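Local structure of regulatory protein SdiA (Escherichia coli, 4LFU) at residues Tyr42-Arg47 with Asp170-Thr175; Thr120-Leu123 with Ala129-Phe132. The protein activates transcription from a promoter upstream of the ftsQAZ cell-division genes and, as a LuxR-type quorum-sensing receptor, binds AI-1 autoinducers through its N-terminal region. All coordinates share one frame; numbering follows the deposited sequence.

Interaction 1. Residues Tyr42-Arg47 with Asp170-Thr175; sequences YSLCVR and DEIVMT
I172 sends CG1 anti to its backbone N (chi1 -157°) and continues almost fully extended (chi2 -169°), which carries CD1 to strand 41-47, 3.6 Å from L44 O. V46 holds CG1 anti to its own backbone N and CG2 beside it, and both methyls face the 170-175 segment, CG1 near I172 O and CG2 against V173 and I172. The contact lays the linker between the autoinducer-binding domain and the LuxR-type helix-turn-helix domain, which runs from helix 147-167 to helix 182-192, against an inner strand of the former's antiparallel sheet. Along the strand, L44 and V46 point toward the linker, whereas C45 and R47 point away.

V46 is the centre of the packing: its CG2 meets V173 CG1 at 3.9 Å, the two side chains crossing at a slant, and lies 4.1 Å from I172 CG1. L44 CD1 approaches I172 CD1 more loosely, at 4.3 Å. No hydrogen bond joins the two segments; the closest approach is V46 CB to I172 O, 3.3 Å, an aliphatic carbon against a carbonyl oxygen. I172 also rests on A58 of strand 57-61, and V173 O accepts a hydrogen bond from N127 ND2, tying the linker to the turn between strands 117-124 and 130-137.

The linker's bend is held from within. D170 O takes bonds from both V173 N and M174 N. An Asx turn completes it: I172 N donates to D170 OD1 at 3.1 Å, nearly straight (169°), reaching the anti side of the carboxylate slightly off its plane.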
ATOM      1  N   TYR A  42     -15.324 -17.936   6.549  1.00 28.98           N
ATOM      2  CA  TYR A  42     -14.449 -16.841   6.141  1.00 28.95           C
ATOM      3  C   TYR A  42     -14.537 -15.776   7.226  1.00 29.16           C
ATOM      4  O   TYR A  42     -15.486 -15.756   8.021  1.00 28.77           O
ATOM      5  CB  TYR A  42     -14.902 -16.249   4.802  1.00 28.93           C
ATOM      6  CG  TYR A  42     -16.147 -15.381   4.926  1.00 28.99           C
ATOM      7  CD1 TYR A  42     -17.415 -15.959   4.885  1.00 29.26           C
ATOM      8  CD2 TYR A  42     -16.054 -13.985   5.092  1.00 28.29           C
ATOM      9  CE1 TYR A  42     -18.547 -15.206   5.029  1.00 27.39           C
ATOM     10  CE2 TYR A  42     -17.202 -13.202   5.222  1.00 27.33           C
ATOM     11  CZ  TYR A  42     -18.443 -13.834   5.184  1.00 29.39           C
ATOM     12  OH  TYR A  42     -19.623 -13.127   5.314  1.00 30.92           O
ATOM     13  N   SER A  43     -13.524 -14.921   7.277  1.00 28.92           N
ATOM     14  CA  SER A  43     -13.587 -13.690   8.021  1.00 29.56           C
ATOM     15  C   SER A  43     -12.851 -12.605   7.225  1.00 29.43           C
ATOM     16  O   SER A  43     -11.812 -12.854   6.643  1.00 28.97           O
ATOM     17  CB  SER A  43     -13.006 -13.858   9.430  1.00 29.80           C
ATOM     18  OG  SER A  43     -11.612 -14.090   9.404  1.00 31.65           O
ATOM     19  N   LEU A  44     -13.408 -11.403   7.194  1.00 29.46           N
ATOM     20  CA  LEU A  44     -12.755 -10.293   6.529  1.00 29.77           C
ATOM     21  C   LEU A  44     -12.482  -9.270   7.628  1.00 29.26           C
ATOM     22  O   LEU A  44     -13.432  -8.757   8.221  1.00 28.96           O
ATOM     23  CB  LEU A  44     -13.682  -9.737   5.439  1.00 29.72           C
ATOM     24  CG  LEU A  44     -13.159  -9.310   4.053  1.00 32.67           C
ATOM     25  CD1 LEU A  44     -13.903  -8.003   3.569  1.00 31.41           C
ATOM     26  CD2 LEU A  44     -11.630  -9.131   3.947  1.00 29.84           C
ATOM     27  N   CYS A  45     -11.194  -9.052   7.939  1.00 29.24           N
ATOM     28  CA  CYS A  45     -10.717  -8.118   8.994  1.00 29.58           C
ATOM     29  C   CYS A  45      -9.841  -7.027   8.412  1.00 28.03           C
ATOM     30  O   CYS A  45      -8.977  -7.292   7.585  1.00 26.91           O
ATOM     31  CB  CYS A  45      -9.861  -8.817  10.053  1.00 29.54           C
ATOM     32  SG  CYS A  45     -10.655 -10.189  10.876  1.00 38.47           S
ATOM     33  N   VAL A  46     -10.044  -5.809   8.902  1.00 27.29           N
ATOM     34  CA  VAL A  46      -9.353  -4.635   8.392  1.00 26.47           C
ATOM     35  C   VAL A  46      -8.748  -3.907   9.571  1.00 26.10           C
ATOM     36  O   VAL A  46      -9.494  -3.420  10.424  1.00 25.45           O
ATOM     37  CB  VAL A  46     -10.344  -3.711   7.574  1.00 26.47           C
ATOM     38  CG1 VAL A  46      -9.642  -2.486   7.038  1.00 25.08           C
ATOM     39  CG2 VAL A  46     -10.989  -4.497   6.417  1.00 25.70           C
ATOM     40  N   ARG A  47      -7.413  -3.876   9.629  1.00 25.42           N
ATOM     41  CA  ARG A  47      -6.668  -3.061  10.588  1.00 27.19           C
ATOM     42  C   ARG A  47      -6.469  -1.670   9.975  1.00 26.29           C
ATOM     43  O   ARG A  47      -5.714  -1.498   9.018  1.00 24.11           O
ATOM     44  CB  ARG A  47      -5.268  -3.671  10.979  1.00 27.28           C
ATOM     45  CG  ARG A  47      -5.154  -5.228  11.007  1.00 31.13           C
ATOM     46  CD  ARG A  47      -3.856  -5.798  11.733  1.00 31.04           C
ATOM     47  NE  ARG A  47      -3.965  -5.542  13.172  1.00 39.15           N
ATOM     48  CZ  ARG A  47      -3.621  -6.369  14.159  1.00 41.28           C
ATOM     49  NH1 ARG A  47      -3.102  -7.569  13.912  1.00 43.93           N
ATOM     50  NH2 ARG A  47      -3.803  -5.978  15.417  1.00 43.57           N
ATOM     51  N   ASP A 170     -18.154   1.673   2.708  1.00 38.22           N
ATOM     52  CA  ASP A 170     -18.381   0.842   3.897  1.00 36.88           C
ATOM     53  C   ASP A 170     -17.455   1.116   5.098  1.00 36.40           C
ATOM     54  O   ASP A 170     -16.260   1.394   4.935  1.00 35.49           O
ATOM     55  CB  ASP A 170     -18.357  -0.635   3.538  1.00 36.99           C
ATOM     56  CG  ASP A 170     -19.177  -1.463   4.507  1.00 37.73           C
ATOM     57  OD1 ASP A 170     -18.654  -1.844   5.575  1.00 36.48           O
ATOM     58  OD2 ASP A 170     -20.363  -1.709   4.209  1.00 40.67           O
ATOM     59  N   GLU A 171     -18.051   1.033   6.288  1.00 35.41           N
ATOM     60  CA  GLU A 171     -17.432   1.353   7.576  1.00 36.54           C
ATOM     61  C   GLU A 171     -16.255   0.416   7.897  1.00 34.94           C
ATOM     62  O   GLU A 171     -15.334   0.781   8.642  1.00 34.55           O
ATOM     63  CB  GLU A 171     -18.491   1.242   8.691  1.00 36.08           C
ATOM     64  CG  GLU A 171     -19.226  -0.122   8.623  1.00 39.59           C
ATOM     65  CD  GLU A 171     -20.228  -0.390   9.742  1.00 40.65           C
ATOM     66  OE1 GLU A 171     -20.928  -1.422   9.633  1.00 46.60           O
ATOM     67  OE2 GLU A 171     -20.317   0.396  10.720  1.00 47.46           O
ATOM     68  N   ILE A 172     -16.310  -0.791   7.333  1.00 33.80           N
ATOM     69  CA  ILE A 172     -15.289  -1.800   7.544  1.00 32.32           C
ATOM     70  C   ILE A 172     -13.933  -1.316   7.017  1.00 32.11           C
ATOM     71  O   ILE A 172     -12.904  -1.582   7.648  1.00 31.91           O
ATOM     72  CB  ILE A 172     -15.695  -3.194   6.968  1.00 32.22           C
ATOM     73  CG1 ILE A 172     -14.916  -4.308   7.686  1.00 32.37           C
ATOM     74  CG2 ILE A 172     -15.592  -3.240   5.418  1.00 32.10           C
ATOM     75  CD1 ILE A 172     -15.007  -5.701   7.062  1.00 30.93           C
ATOM     76  N   VAL A 173     -13.945  -0.577   5.904  1.00 31.10           N
ATOM     77  CA  VAL A 173     -12.719  -0.152   5.228  1.00 31.36           C
ATOM     78  C   VAL A 173     -12.394   1.354   5.242  1.00 31.92           C
ATOM     79  O   VAL A 173     -11.256   1.729   4.954  1.00 31.83           O
ATOM     80  CB  VAL A 173     -12.673  -0.624   3.751  1.00 31.18           C
ATOM     81  CG1 VAL A 173     -12.220  -2.029   3.655  1.00 31.39           C
ATOM     82  CG2 VAL A 173     -14.025  -0.445   3.065  1.00 30.81           C
ATOM     83  N   MET A 174     -13.368   2.209   5.541  1.00 32.42           N
ATOM     84  CA  MET A 174     -13.157   3.669   5.454  1.00 33.51           C
ATOM     85  C   MET A 174     -12.460   4.303   6.666  1.00 34.30           C
ATOM     86  O   MET A 174     -12.812   4.036   7.821  1.00 33.59           O
ATOM     87  CB  MET A 174     -14.460   4.446   5.148  1.00 33.39           C
ATOM     88  CG  MET A 174     -15.178   4.105   3.842  1.00 33.74           C
ATOM     89  SD  MET A 174     -14.216   3.873   2.326  1.00 39.84           S
ATOM     90  CE  MET A 174     -13.687   5.553   1.936  1.00 40.51           C
ATOM     91  N   THR A 175     -11.490   5.172   6.364  1.00 35.50           N
ATOM     92  CA  THR A 175     -10.737   5.933   7.368  1.00 36.81           C
ATOM     93  C   THR A 175     -11.444   7.288   7.562  1.00 37.32           C
ATOM     94  O   THR A 175     -12.314   7.616   6.764  1.00 37.18           O
ATOM     95  CB  THR A 175      -9.239   6.081   6.952  1.00 37.06           C
ATOM     96  OG1 THR A 175      -9.142   6.456   5.563  1.00 39.34           O
ATOM     97  CG2 THR A 175      -8.520   4.767   7.138  1.00 36.72           C
TER

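Interaction 2. Residues Thr120-Leu123 with Ala129-Phe132; sequences TQYL and ALGF
L123 and G131 are joined by two backbone hydrogen bonds: L123 N donates to G131 O over 3.0 Å (165°), and G131 N returns to L123 O at 2.8 Å (168°). One step away, CA-H...O contacts accompany them: Y122 CA lies 3.2 Å from G131 O, and F132 CA 3.5 Å from Q121 O. L123 and G131 thus form the hydrogen-bonded pair, Y122 and F132 the non-hydrogen-bonded one, in the antiparallel hairpin of strands 117-124 and 130-137 within the autoinducer-binding domain's sheet.

Y122 and F132 lie side by side on the same face, pointing the same way. Their planes differ by only 18°, but the rings are slid apart, with centroids 5.5 Å from each other, so little ring surface overlaps. The closest touch is instead aliphatic to aromatic, Y122 CB to F132 CD1 at 3.5 Å. L130 brings CD2 to the edge of the Y122 ring, 4.1 Å from CE1, while F88 meets the tyrosine edge-to-face from outside the hairpin. At the far end T120, its methyl anti to the backbone N, places CG2 at the edge of the F132 ring, near the ring plane and 4.2 Å from F132 CB. That torsion leaves OG1 beside the backbone N, where it is hydrogen-bonded to W95 NE1 and S134 OG.

Q121 and L123 point to the other face, against helix 147-167: Q121 packs on M154 and V158, L123 on R159, and Q121 OE1 is hydrogen-bonded to H92 ND1.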
ATOM      1  N   THR A 120      -4.894 -17.613   5.003  1.00 26.61           N
ATOM      2  CA  THR A 120      -5.182 -16.172   4.987  1.00 27.10           C
ATOM      3  C   THR A 120      -4.490 -15.478   3.806  1.00 27.23           C
ATOM      4  O   THR A 120      -3.353 -15.797   3.457  1.00 27.04           O
ATOM      5  CB  THR A 120      -4.817 -15.504   6.336  1.00 26.71           C
ATOM      6  OG1 THR A 120      -5.404 -16.266   7.389  1.00 27.88           O
ATOM      7  CG2 THR A 120      -5.336 -14.057   6.430  1.00 25.58           C
ATOM      8  N   GLN A 121      -5.204 -14.560   3.171  1.00 27.50           N
ATOM      9  CA  GLN A 121      -4.608 -13.689   2.175  1.00 27.73           C
ATOM     10  C   GLN A 121      -4.719 -12.245   2.660  1.00 27.69           C
ATOM     11  O   GLN A 121      -5.731 -11.864   3.204  1.00 26.67           O
ATOM     12  CB  GLN A 121      -5.299 -13.839   0.827  1.00 27.76           C
ATOM     13  CG  GLN A 121      -4.605 -13.055  -0.278  1.00 28.25           C
ATOM     14  CD  GLN A 121      -3.475 -13.818  -0.926  1.00 29.76           C
ATOM     15  OE1 GLN A 121      -3.409 -15.048  -0.862  1.00 30.26           O
ATOM     16  NE2 GLN A 121      -2.577 -13.086  -1.570  1.00 30.52           N
ATOM     17  N   TYR A 122      -3.676 -11.443   2.456  1.00 28.72           N
ATOM     18  CA  TYR A 122      -3.770 -10.033   2.821  1.00 29.69           C
ATOM     19  C   TYR A 122      -3.335  -9.018   1.750  1.00 30.22           C
ATOM     20  O   TYR A 122      -2.578  -9.349   0.812  1.00 30.09           O
ATOM     21  CB  TYR A 122      -3.098  -9.758   4.169  1.00 30.41           C
ATOM     22  CG  TYR A 122      -1.739  -9.130   4.098  1.00 30.96           C
ATOM     23  CD1 TYR A 122      -1.550  -7.760   4.355  1.00 32.50           C
ATOM     24  CD2 TYR A 122      -0.636  -9.903   3.813  1.00 31.44           C
ATOM     25  CE1 TYR A 122      -0.268  -7.182   4.271  1.00 31.57           C
ATOM     26  CE2 TYR A 122       0.614  -9.359   3.728  1.00 31.79           C
ATOM     27  CZ  TYR A 122       0.802  -8.010   3.959  1.00 32.25           C
ATOM     28  OH  TYR A 122       2.095  -7.543   3.890  1.00 33.96           O
ATOM     29  N   LEU A 123      -3.854  -7.795   1.910  1.00 29.52           N
ATOM     30  CA  LEU A 123      -3.553  -6.662   1.060  1.00 30.09           C
ATOM     31  C   LEU A 123      -3.578  -5.350   1.841  1.00 29.88           C
ATOM     32  O   LEU A 123      -4.496  -5.098   2.654  1.00 28.93           O
ATOM     33  CB  LEU A 123      -4.591  -6.548  -0.071  1.00 30.46           C
ATOM     34  CG  LEU A 123      -4.265  -5.469  -1.114  1.00 32.01           C
ATOM     35  CD1 LEU A 123      -2.998  -5.842  -1.866  1.00 33.17           C
ATOM     36  CD2 LEU A 123      -5.410  -5.222  -2.083  1.00 30.29           C
ATOM     37  N   ALA A 129      -5.087   0.945   5.128  1.00 26.13           N
ATOM     38  CA  ALA A 129      -5.723  -0.072   5.959  1.00 26.90           C
ATOM     39  C   ALA A 129      -5.161  -1.405   5.512  1.00 27.39           C
ATOM     40  O   ALA A 129      -4.775  -1.563   4.354  1.00 27.57           O
ATOM     41  CB  ALA A 129      -7.236  -0.042   5.795  1.00 26.18           C
ATOM     42  N   LEU A 130      -5.104  -2.367   6.423  1.00 28.17           N
ATOM     43  CA  LEU A 130      -4.639  -3.698   6.053  1.00 28.13           C
ATOM     44  C   LEU A 130      -5.825  -4.631   6.100  1.00 27.14           C
ATOM     45  O   LEU A 130      -6.472  -4.779   7.151  1.00 26.65           O
ATOM     46  CB  LEU A 130      -3.525  -4.183   7.003  1.00 28.94           C
ATOM     47  CG  LEU A 130      -2.167  -3.467   7.048  1.00 31.69           C
ATOM     48  CD1 LEU A 130      -1.314  -4.147   8.094  1.00 34.84           C
ATOM     49  CD2 LEU A 130      -1.444  -3.535   5.701  1.00 33.51           C
ATOM     50  N   GLY A 131      -6.121  -5.240   4.958  1.00 25.65           N
ATOM     51  CA  GLY A 131      -7.233  -6.160   4.858  1.00 24.16           C
ATOM     52  C   GLY A 131      -6.727  -7.579   4.854  1.00 24.52           C
ATOM     53  O   GLY A 131      -5.716  -7.899   4.203  1.00 23.55           O
ATOM     54  N   PHE A 132      -7.417  -8.426   5.614  1.00 24.27           N
ATOM     55  CA  PHE A 132      -7.084  -9.850   5.739  1.00 24.08           C
ATOM     56  C   PHE A 132      -8.315 -10.693   5.403  1.00 24.47           C
ATOM     57  O   PHE A 132      -9.370 -10.539   6.014  1.00 24.42           O
ATOM     58  CB  PHE A 132      -6.642 -10.166   7.170  1.00 23.10           C
ATOM     59  CG  PHE A 132      -5.387  -9.441   7.604  1.00 23.32           C
ATOM     60  CD1 PHE A 132      -4.147 -10.059   7.503  1.00 21.65           C
ATOM     61  CD2 PHE A 132      -5.450  -8.139   8.125  1.00 21.61           C
ATOM     62  CE1 PHE A 132      -2.997  -9.390   7.874  1.00 22.18           C
ATOM     63  CE2 PHE A 132      -4.288  -7.464   8.543  1.00 19.34           C
ATOM     64  CZ  PHE A 132      -3.074  -8.083   8.409  1.00 22.15           C
TER

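Interactions 1 and 2 have centres about 9 Å apart and meet across one seam of the sheet, between neighbouring strands 41-47 and 130-137. Probable hydrogen bonds cross it from F132 N to C45 O and from R47 N to L130 O, each 2.8 Å. R47 CG packs 3.4 Å from F132 CE2, on the aromatic face of the hairpin, while V46 turns from that side to the linker and also touches A129. The hairpin of interaction 2 falls, in sequence, between the two segments that interaction 1 brings together. A tetraethylene glycol, probably from crystallisation, lies about 6 Å from the T120 side chain, consistent with a pocket beside the hairpin in the autoinducer-binding domain.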